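Local coordinates for protein serine protease inhibitor (Schistosoma haematobium, PDB 3STO) that probably inhibits serine-type endopeptidases, as a member of the serpin family, at residues F202-T207 and L348-I353; V115-G120 and D140-L145. All blocks are in the same frame, centred on the assembly; numbering follows the deposited sequence.

In the fold
From the N terminus, the chain runs through the packed helices 18-30 to 82-101 and enters the serpin's large central sheet, sheet A, on strand 112-124. It then leaves through helix 131-138 and returns beside its starting strand: interaction 2 closes this short loop, with 115-120 meeting 140-145. After helix 153-167 comes strand 186-197, next to 112-124 in the same sheet, leading to 202-207. Interaction 1 closes only when 348-353 arrives, much further along, so the two loops follow one another without nesting or crossing. Interaction 2 ties the sheet's outer strand to its neighbour; interaction 1 joins the loop after strand 186-197 to the turn after strand 339-348, where the reactive-centre loop begins. Their centres lie 31 Å apart.

Interaction 1. Residues F202-T207 and L348-I353; sequences FEPHYT and LNESGI
Glu350 and Thr207 reach toward each other tip to tip, in the region serpins call the breach, where the chain turns back after strand 339-348 into the short strand 352-353, antiparallel to strand 186-197, on its way into the reactive-centre loop. Glu350 has CG beside its own backbone N, anti to the carbonyl carbon (chi1 -67°), and its chain bends at the next bond. Thr207 OG1 donates to Glu350 OE2 over 2.6 Å, using the anti lone pair, the one turned away from the other carboxylate oxygen. That other oxygen, OE1, forms a salt bridge with Lys297, so both oxygens of this buried carboxylate are gripped. The bent chain also packs: Glu350 CG lies 3.7 Å from Phe202 CB and 3.9 Å from Pro204 CA, against the turn that leads into strand 208-215. The Phe202 ring meets Trp198 edge-to-face and Lys246 in a cation-pi contact, while Glu350 O lies near the ring's plane at its edge. The same oxygen takes the backbone bond from Phe202 N, 3.0 Å long and bent to 139°. Within the turn, Asn349 OD1 accepts from Gly352 N at 3.0 Å, an Asx motif.

Interaction 2. Residues V115-G120 and D140-L145; sequences VRISTG and DSEGEL
Thr119 N points almost straight at Glu142 O, 3.0 Å away with an N-H...O angle of 177°, and Thr119 O takes the next bond from Glu144 N, also 3.0 Å. Gly120 CA adds a CH...O contact to Glu144 O at 3.5 Å. The Thr119 side chain is served from elsewhere, since OG1 hydrogen-bonds with Thr49 OG1 and more weakly with Asn190 ND2. These bonds join the parallel strands 112-124 and 143-148 in sheet A of the serpin fold, a beta-alpha-beta unit whose connection is helix 131-138. Glu142 is the residue just before the second strand. Its chain bends at chi2 (-58°) and crosses Ile117 obliquely, with Glu142 CB 3.8 Å from Ile117 CG2. Glu142 OE1 lies 3.1 Å from Ile117 O, two acceptors close together, which might raise the carboxylate's pKa. Its partner OE2 is better supplied: Ser141 OG donates over 2.7 Å nearly along the C-O axis, and Asn97 adds a weak bond from helix 82-101. In the loop ahead of the strand, Asp140 OD1 hydrogen-bonds with Tyr93 OH and receives a weak bond from Gly143 N at 2.9 Å. Glu144, extended beyond CG, takes Trp163 NE1 on its OE1.

Interaction 1. Residues F202-T207 and L348-I353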
loop_
_atom_site.group_PDB
_atom_site.type_symbol
_atom_site.label_atom_id
_atom_site.label_comp_id
_atom_site.label_asym_id
_atom_site.label_seq_id
_atom_site.Cartn_x
_atom_site.Cartn_y
_atom_site.Cartn_z
ATOM N N PHE A 202 -12.451 -15.608 13.018
ATOM C CA PHE A 202 -13.151 -15.318 14.258
ATOM C C PHE A 202 -14.532 -15.894 14.107
ATOM O O PHE A 202 -15.044 -15.949 13.005
ATOM C CB PHE A 202 -13.276 -13.804 14.475
ATOM C CG PHE A 202 -11.958 -13.093 14.724
ATOM C CD1 PHE A 202 -11.192 -12.621 13.660
ATOM C CD2 PHE A 202 -11.501 -12.883 16.027
ATOM C CE1 PHE A 202 -10.007 -11.940 13.887
ATOM C CE2 PHE A 202 -10.309 -12.211 16.276
ATOM C CZ PHE A 202 -9.546 -11.727 15.179
ATOM N N GLU A 203 -15.120 -16.347 15.212
ATOM C CA GLU A 203 -16.516 -16.766 15.241
ATOM C C GLU A 203 -17.331 -15.520 15.555
ATOM O O GLU A 203 -17.100 -14.887 16.575
ATOM C CB GLU A 203 -16.703 -17.816 16.350
ATOM C CG GLU A 203 -17.715 -18.954 16.060
ATOM C CD GLU A 203 -19.000 -18.464 15.424
ATOM O OE1 GLU A 203 -19.734 -17.714 16.079
ATOM O OE2 GLU A 203 -19.281 -18.813 14.253
ATOM N N PRO A 204 -18.257 -15.143 14.665
ATOM C CA PRO A 204 -19.123 -13.957 14.772
ATOM C C PRO A 204 -19.954 -13.905 16.062
ATOM O O PRO A 204 -20.200 -12.816 16.602
ATOM C CB PRO A 204 -20.083 -14.117 13.590
ATOM C CG PRO A 204 -19.366 -14.974 12.640
ATOM C CD PRO A 204 -18.549 -15.923 13.455
ATOM N N HIS A 205 -20.408 -15.061 16.535
ATOM C CA HIS A 205 -21.153 -15.120 17.798
ATOM C C HIS A 205 -20.342 -14.559 18.934
ATOM O O HIS A 205 -20.908 -14.177 19.957
ATOM C CB HIS A 205 -21.608 -16.541 18.146
ATOM C CG HIS A 205 -22.772 -16.999 17.320
ATOM N ND1 HIS A 205 -22.812 -18.226 16.701
ATOM C CD2 HIS A 205 -23.902 -16.353 16.951
ATOM C CE1 HIS A 205 -23.935 -18.332 16.010
ATOM N NE2 HIS A 205 -24.612 -17.209 16.144
ATOM N N TYR A 206 -19.023 -14.496 18.759
ATOM C CA TYR A 206 -18.183 -13.943 19.799
ATOM C C TYR A 206 -17.874 -12.487 19.561
ATOM O O TYR A 206 -17.129 -11.869 20.307
ATOM C CB TYR A 206 -16.928 -14.752 19.980
ATOM C CG TYR A 206 -17.236 -16.198 20.216
ATOM C CD1 TYR A 206 -18.234 -16.573 21.099
ATOM C CD2 TYR A 206 -16.543 -17.195 19.544
ATOM C CE1 TYR A 206 -18.534 -17.908 21.318
ATOM C CE2 TYR A 206 -16.833 -18.531 19.754
ATOM C CZ TYR A 206 -17.829 -18.882 20.645
ATOM O OH TYR A 206 -18.118 -20.207 20.861
ATOM N N THR A 207 -18.490 -11.927 18.539
ATOM C CA THR A 207 -18.286 -10.526 18.247
ATOM C C THR A 207 -19.313 -9.749 19.072
ATOM O O THR A 207 -20.489 -10.105 19.089
ATOM C CB THR A 207 -18.447 -10.235 16.720
ATOM O OG1 THR A 207 -17.493 -11.013 15.984
ATOM C CG2 THR A 207 -18.292 -8.731 16.407
ATOM N N LEU A 348 -11.538 -5.248 7.484
ATOM C CA LEU A 348 -11.309 -6.402 8.362
ATOM C C LEU A 348 -12.627 -6.900 8.959
ATOM O O LEU A 348 -13.441 -6.114 9.428
ATOM C CB LEU A 348 -10.379 -5.991 9.499
ATOM C CG LEU A 348 -9.169 -6.806 9.916
ATOM C CD1 LEU A 348 -8.040 -6.526 8.966
ATOM C CD2 LEU A 348 -8.786 -6.350 11.318
ATOM N N ASN A 349 -12.844 -8.204 8.932
ATOM C CA ASN A 349 -14.019 -8.781 9.543
ATOM C C ASN A 349 -13.643 -10.183 10.013
ATOM O O ASN A 349 -12.464 -10.529 9.998
ATOM C CB ASN A 349 -15.235 -8.757 8.583
ATOM C CG ASN A 349 -15.035 -9.638 7.351
ATOM O OD1 ASN A 349 -14.190 -10.526 7.346
ATOM N ND2 ASN A 349 -15.818 -9.404 6.309
ATOM N N GLU A 350 -14.637 -10.975 10.431
ATOM C CA GLU A 350 -14.419 -12.310 10.992
ATOM C C GLU A 350 -13.879 -13.329 9.996
ATOM O O GLU A 350 -13.226 -14.278 10.386
ATOM C CB GLU A 350 -15.715 -12.871 11.608
ATOM C CG GLU A 350 -16.206 -12.143 12.836
ATOM C CD GLU A 350 -17.124 -10.960 12.519
ATOM O OE1 GLU A 350 -17.254 -10.581 11.323
ATOM O OE2 GLU A 350 -17.714 -10.413 13.482
ATOM N N SER A 351 -14.185 -13.138 8.721
ATOM C CA SER A 351 -13.730 -14.029 7.660
ATOM C C SER A 351 -12.294 -13.754 7.252
ATOM O O SER A 351 -11.547 -14.693 6.947
ATOM C CB SER A 351 -14.625 -13.910 6.426
ATOM O OG SER A 351 -15.963 -14.244 6.725
ATOM N N GLY A 352 -11.909 -12.476 7.210
ATOM C CA GLY A 352 -10.555 -12.139 6.809
ATOM C C GLY A 352 -10.402 -10.683 6.444
ATOM O O GLY A 352 -10.986 -9.823 7.084
ATOM N N ILE A 353 -9.592 -10.426 5.418
ATOM C CA ILE A 353 -9.302 -9.087 4.920
ATOM C C ILE A 353 -9.899 -8.966 3.538
ATOM O O ILE A 353 -9.686 -9.830 2.707
ATOM C CB ILE A 353 -7.787 -8.839 4.891
ATOM C CG1 ILE A 353 -7.247 -8.872 6.321
ATOM C CG2 ILE A 353 -7.437 -7.508 4.219
ATOM C CD1 ILE A 353 -5.733 -8.815 6.381
#

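Interaction 2. Residues V115-G120 and D140-L145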
loop_
_atom_site.group_PDB
_atom_site.type_symbol
_atom_site.label_atom_id
_atom_site.label_comp_id
_atom_site.label_asym_id
_atom_site.label_seq_id
_atom_site.Cartn_x
_atom_site.Cartn_y
_atom_site.Cartn_z
ATOM N N VAL A 115 -3.278 -10.899 -4.227
ATOM C CA VAL A 115 -2.913 -9.509 -4.413
ATOM C C VAL A 115 -3.261 -9.060 -5.832
ATOM O O VAL A 115 -2.893 -9.723 -6.800
ATOM C CB VAL A 115 -1.411 -9.310 -4.228
ATOM C CG1 VAL A 115 -1.069 -7.803 -4.208
ATOM C CG2 VAL A 115 -0.922 -10.035 -2.994
ATOM N N ARG A 116 -3.975 -7.943 -5.952
ATOM C CA ARG A 116 -4.245 -7.363 -7.257
ATOM C C ARG A 116 -3.630 -5.968 -7.326
ATOM O O ARG A 116 -4.010 -5.041 -6.580
ATOM C CB ARG A 116 -5.737 -7.339 -7.583
ATOM N N ILE A 117 -2.641 -5.850 -8.203
ATOM C CA ILE A 117 -1.954 -4.596 -8.435
ATOM C C ILE A 117 -2.527 -3.954 -9.694
ATOM O O ILE A 117 -2.652 -4.618 -10.747
ATOM C CB ILE A 117 -0.467 -4.868 -8.666
ATOM C CG1 ILE A 117 0.167 -5.434 -7.384
ATOM C CG2 ILE A 117 0.237 -3.606 -9.220
ATOM C CD1 ILE A 117 1.088 -6.614 -7.628
ATOM N N SER A 118 -2.906 -2.684 -9.604
ATOM C CA SER A 118 -3.440 -2.016 -10.797
ATOM C C SER A 118 -2.956 -0.586 -10.930
ATOM O O SER A 118 -3.089 0.231 -9.998
ATOM C CB SER A 118 -4.965 -2.026 -10.802
ATOM O OG SER A 118 -5.464 -3.342 -10.826
ATOM N N THR A 119 -2.389 -0.297 -12.099
ATOM C CA THR A 119 -2.045 1.066 -12.466
ATOM C C THR A 119 -2.817 1.525 -13.703
ATOM O O THR A 119 -2.749 0.896 -14.754
ATOM C CB THR A 119 -0.544 1.224 -12.706
ATOM O OG1 THR A 119 0.140 1.030 -11.470
ATOM C CG2 THR A 119 -0.235 2.621 -13.234
ATOM N N GLY A 120 -3.568 2.612 -13.558
ATOM C CA GLY A 120 -4.214 3.231 -14.690
ATOM C C GLY A 120 -3.478 4.495 -15.074
ATOM O O GLY A 120 -3.249 5.381 -14.240
ATOM N N ASP A 140 2.149 -5.239 -20.656
ATOM C CA ASP A 140 2.268 -5.181 -19.199
ATOM C C ASP A 140 0.967 -5.593 -18.519
ATOM O O ASP A 140 -0.113 -5.012 -18.771
ATOM C CB ASP A 140 2.643 -3.780 -18.728
ATOM C CG ASP A 140 3.012 -3.745 -17.258
ATOM O OD1 ASP A 140 2.118 -3.913 -16.392
ATOM O OD2 ASP A 140 4.211 -3.557 -16.970
ATOM N N SER A 141 1.090 -6.570 -17.629
ATOM C CA SER A 141 -0.066 -7.216 -17.011
ATOM C C SER A 141 -0.865 -6.291 -16.110
ATOM O O SER A 141 -2.090 -6.168 -16.256
ATOM C CB SER A 141 0.376 -8.438 -16.212
ATOM O OG SER A 141 -0.750 -9.143 -15.752
ATOM N N GLU A 142 -0.177 -5.648 -15.171
ATOM C CA GLU A 142 -0.872 -4.811 -14.206
ATOM C C GLU A 142 -1.072 -3.357 -14.674
ATOM O O GLU A 142 -1.711 -2.572 -13.981
ATOM C CB GLU A 142 -0.169 -4.831 -12.837
ATOM C CG GLU A 142 0.435 -6.166 -12.378
ATOM C CD GLU A 142 -0.553 -7.374 -12.284
ATOM O OE1 GLU A 142 -1.394 -7.451 -11.293
ATOM O OE2 GLU A 142 -0.456 -8.307 -13.194
ATOM N N GLY A 143 -0.553 -2.999 -15.843
ATOM C CA GLY A 143 -0.676 -1.629 -16.330
ATOM C C GLY A 143 -1.689 -1.442 -17.445
ATOM O O GLY A 143 -1.836 -2.299 -18.321
ATOM N N GLU A 144 -2.385 -0.308 -17.431
ATOM C CA GLU A 144 -3.365 -0.040 -18.467
ATOM C C GLU A 144 -3.386 1.436 -18.873
ATOM O O GLU A 144 -3.487 2.341 -18.041
ATOM C CB GLU A 144 -4.742 -0.505 -18.020
ATOM C CG GLU A 144 -5.841 -0.442 -19.059
ATOM C CD GLU A 144 -7.171 -1.029 -18.549
ATOM O OE1 GLU A 144 -7.200 -1.624 -17.438
ATOM O OE2 GLU A 144 -8.193 -0.890 -19.261
ATOM N N LEU A 145 -3.300 1.665 -20.176
ATOM C CA LEU A 145 -3.321 3.005 -20.721
ATOM C C LEU A 145 -4.743 3.283 -21.149
ATOM O O LEU A 145 -5.370 2.449 -21.782
ATOM C CB LEU A 145 -2.388 3.071 -21.932
ATOM C CG LEU A 145 -1.870 4.422 -22.435
ATOM C CD1 LEU A 145 -1.449 4.260 -23.866
ATOM C CD2 LEU A 145 -2.886 5.522 -22.350
#